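Local structure of AT27789p (Drosophila melanogaster, 5UZN) at residues I8-I13 against Y56-E61. The protein probably binds RNA, mRNA included, as an hnRNP F/H homologue, this chain being its third quasi-RNA recognition motif (qRRM3). Sequence-based numbering, arbitrary orientation.
Sequences IEYYTI and YFDTYE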
loop_
_atom_site.group_PDB
_atom_site.type_symbol
_atom_site.label_atom_id
_atom_site.label_comp_id
_atom_site.label_asym_id
_atom_site.label_seq_id
_atom_site.Cartn_x
_atom_site.Cartn_y
_atom_site.Cartn_z
ATOM N N ILE A 8 -15.260 8.020 8.882
ATOM C CA ILE A 8 -14.791 6.640 8.961
ATOM C C ILE A 8 -13.278 6.617 9.158
ATOM O O ILE A 8 -12.544 7.393 8.536
ATOM C CB ILE A 8 -15.213 5.831 7.709
ATOM C CG1 ILE A 8 -16.740 5.690 7.642
ATOM C CG2 ILE A 8 -14.532 4.470 7.684
ATOM C CD1 ILE A 8 -17.239 5.026 6.363
ATOM N N GLU A 9 -12.820 5.733 10.038
ATOM C CA GLU A 9 -11.411 5.591 10.368
ATOM C C GLU A 9 -10.848 4.334 9.713
ATOM O O GLU A 9 -11.487 3.283 9.715
ATOM C CB GLU A 9 -11.230 5.521 11.888
ATOM C CG GLU A 9 -12.256 4.600 12.549
ATOM C CD GLU A 9 -12.171 4.565 14.069
ATOM O OE1 GLU A 9 -11.803 5.597 14.658
ATOM O OE2 GLU A 9 -12.478 3.504 14.647
ATOM N N TYR A 10 -9.649 4.441 9.166
ATOM C CA TYR A 10 -9.017 3.330 8.474
ATOM C C TYR A 10 -7.703 2.971 9.156
ATOM O O TYR A 10 -7.144 3.754 9.925
ATOM C CB TYR A 10 -8.770 3.669 6.998
ATOM C CG TYR A 10 -10.038 3.981 6.228
ATOM C CD1 TYR A 10 -10.878 2.965 5.777
ATOM C CD2 TYR A 10 -10.397 5.286 5.965
ATOM C CE1 TYR A 10 -12.033 3.254 5.069
ATOM C CE2 TYR A 10 -11.547 5.582 5.259
ATOM C CZ TYR A 10 -12.361 4.565 4.818
ATOM O OH TYR A 10 -13.506 4.868 4.120
ATOM N N TYR A 11 -7.239 1.752 8.907
ATOM C CA TYR A 11 -5.967 1.278 9.443
ATOM C C TYR A 11 -4.937 1.250 8.318
ATOM O O TYR A 11 -5.134 0.575 7.299
ATOM C CB TYR A 11 -6.129 -0.100 10.073
ATOM C CG TYR A 11 -7.168 -0.098 11.169
ATOM C CD1 TYR A 11 -8.527 -0.235 10.876
ATOM C CD2 TYR A 11 -6.793 0.050 12.497
ATOM C CE1 TYR A 11 -9.478 -0.224 11.877
ATOM C CE2 TYR A 11 -7.747 0.062 13.517
ATOM C CZ TYR A 11 -9.087 -0.077 13.195
ATOM O OH TYR A 11 -10.040 -0.064 14.192
ATOM N N THR A 12 -3.835 1.961 8.516
ATOM C CA THR A 12 -2.987 2.407 7.418
ATOM C C THR A 12 -1.664 1.655 7.362
ATOM O O THR A 12 -0.978 1.502 8.384
ATOM C CB THR A 12 -2.727 3.897 7.560
ATOM O OG1 THR A 12 -3.989 4.546 7.613
ATOM C CG2 THR A 12 -1.928 4.415 6.377
ATOM N N ILE A 13 -1.297 1.225 6.159
ATOM C CA ILE A 13 0.017 0.664 5.865
ATOM C C ILE A 13 0.697 1.602 4.881
ATOM O O ILE A 13 0.209 1.786 3.757
ATOM C CB ILE A 13 -0.087 -0.745 5.279
ATOM C CG1 ILE A 13 -0.704 -1.718 6.284
ATOM C CG2 ILE A 13 1.286 -1.242 4.848
ATOM C CD1 ILE A 13 -0.727 -3.136 5.729
ATOM N N TYR A 56 -5.246 1.774 2.834
ATOM C CA TYR A 56 -6.197 2.000 3.927
ATOM C C TYR A 56 -7.128 0.803 4.026
ATOM O O TYR A 56 -7.893 0.533 3.096
ATOM C CB TYR A 56 -7.013 3.282 3.707
ATOM C CG TYR A 56 -6.164 4.535 3.704
ATOM C CD1 TYR A 56 -5.760 5.102 4.896
ATOM C CD2 TYR A 56 -5.763 5.149 2.514
ATOM C CE1 TYR A 56 -4.978 6.232 4.933
ATOM C CE2 TYR A 56 -4.967 6.303 2.545
ATOM C CZ TYR A 56 -4.589 6.836 3.765
ATOM O OH TYR A 56 -3.808 7.968 3.866
ATOM N N PHE A 57 -7.055 0.085 5.139
ATOM C CA PHE A 57 -7.843 -1.123 5.338
ATOM C C PHE A 57 -9.028 -0.840 6.245
ATOM O O PHE A 57 -8.994 0.069 7.082
ATOM C CB PHE A 57 -6.983 -2.252 5.920
ATOM C CG PHE A 57 -5.858 -2.657 5.011
ATOM C CD1 PHE A 57 -4.685 -1.937 4.998
ATOM C CD2 PHE A 57 -6.001 -3.734 4.129
ATOM C CE1 PHE A 57 -3.634 -2.292 4.128
ATOM C CE2 PHE A 57 -4.976 -4.090 3.278
ATOM C CZ PHE A 57 -3.787 -3.363 3.276
ATOM N N ASP A 58 -10.075 -1.650 6.065
ATOM C CA ASP A 58 -11.335 -1.448 6.769
ATOM C C ASP A 58 -11.202 -1.752 8.258
ATOM O O ASP A 58 -11.767 -1.034 9.086
ATOM C CB ASP A 58 -12.432 -2.318 6.128
ATOM C CG ASP A 58 -12.899 -1.779 4.781
ATOM O OD1 ASP A 58 -13.114 -0.557 4.683
ATOM O OD2 ASP A 58 -13.054 -2.574 3.826
ATOM N N THR A 59 -10.458 -2.799 8.618
ATOM C CA THR A 59 -10.324 -3.231 10.008
ATOM C C THR A 59 -8.860 -3.387 10.402
ATOM O O THR A 59 -7.973 -3.527 9.550
ATOM C CB THR A 59 -11.007 -4.579 10.259
ATOM O OG1 THR A 59 -10.376 -5.578 9.440
ATOM C CG2 THR A 59 -12.493 -4.503 9.930
ATOM N N TYR A 60 -8.623 -3.374 11.724
ATOM C CA TYR A 60 -7.299 -3.708 12.255
ATOM C C TYR A 60 -6.866 -5.086 11.790
ATOM O O TYR A 60 -5.749 -5.265 11.289
ATOM C CB TYR A 60 -7.301 -3.646 13.790
ATOM C CG TYR A 60 -5.956 -4.001 14.474
ATOM C CD1 TYR A 60 -4.842 -3.190 14.324
ATOM C CD2 TYR A 60 -5.826 -5.128 15.291
ATOM C CE1 TYR A 60 -3.623 -3.493 14.938
ATOM C CE2 TYR A 60 -4.599 -5.435 15.929
ATOM C CZ TYR A 60 -3.507 -4.593 15.753
ATOM O OH TYR A 60 -2.284 -4.872 16.361
ATOM N N GLU A 61 -7.761 -6.064 11.887
ATOM C CA GLU A 61 -7.408 -7.419 11.479
ATOM C C GLU A 61 -6.914 -7.457 10.039
ATOM O O GLU A 61 -5.903 -8.103 9.737
ATOM C CB GLU A 61 -8.618 -8.329 11.655
ATOM C CG GLU A 61 -8.361 -9.743 11.278
ATOM C CD GLU A 61 -9.619 -10.576 11.345
ATOM O OE1 GLU A 61 -10.715 -10.012 11.587
ATOM O OE2 GLU A 61 -9.498 -11.796 11.157
#
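Tyr-11 and Phe-57 face each other as an antiparallel hydrogen-bonded pair, and their two backbone bonds tie strand 11-16 to strand 52-57. Tyr-11 N gives its hydrogen to Phe-57 O at 3.0 Å, almost straight at 174°. Phe-57 N returns a bond of 2.9 Å to Tyr-11 O. Thr-12 and Tyr-56 form the non-hydrogen-bonded pair next along.

The aromatic contact lies past the strand end. Tyr-11 has CG anti to its carbonyl carbon, beside the backbone N (chi1 -58°); its ring lies against the start of helix 60-68. Tyr-60 N sits above one ring face, 3.3 Å from Tyr-11 CD1, while Tyr-60 CB makes a CH-pi contact 4.0 Å from the ring centroid. The two side chains cross at about a right angle. Thr-59 is the N-cap, its OG1 accepting from Asp-62 N. An alanine in place of Tyr-11 would probably leave a gap beside this first helical turn, with Tyr-60 CB robbed of its aromatic partner.

Apolar packing continues on the same face, where Ile-13 CD1 meets Phe-57 CE1 at 3.4 Å; the Phe-31 ring meets that of Phe-57 edge-to-face, and Ala-66 touches both Ile-13 and Phe-57. On the opposite face, Thr-12 lies alongside Tyr-56, Thr-12 OG1 3.3 Å from Tyr-56 CD1. Just before the strand, Tyr-10 CB packs 3.8 Å from Tyr-56 CB, the two side chains crossing at about a right angle.

The arrangement is that of an RRM fold, here the quasi-RRM (qRRM3) of Glorund: neighbouring central strands of a four-stranded antiparallel sheet, with helices packed on the Phe-57 face and Tyr-56 on the other.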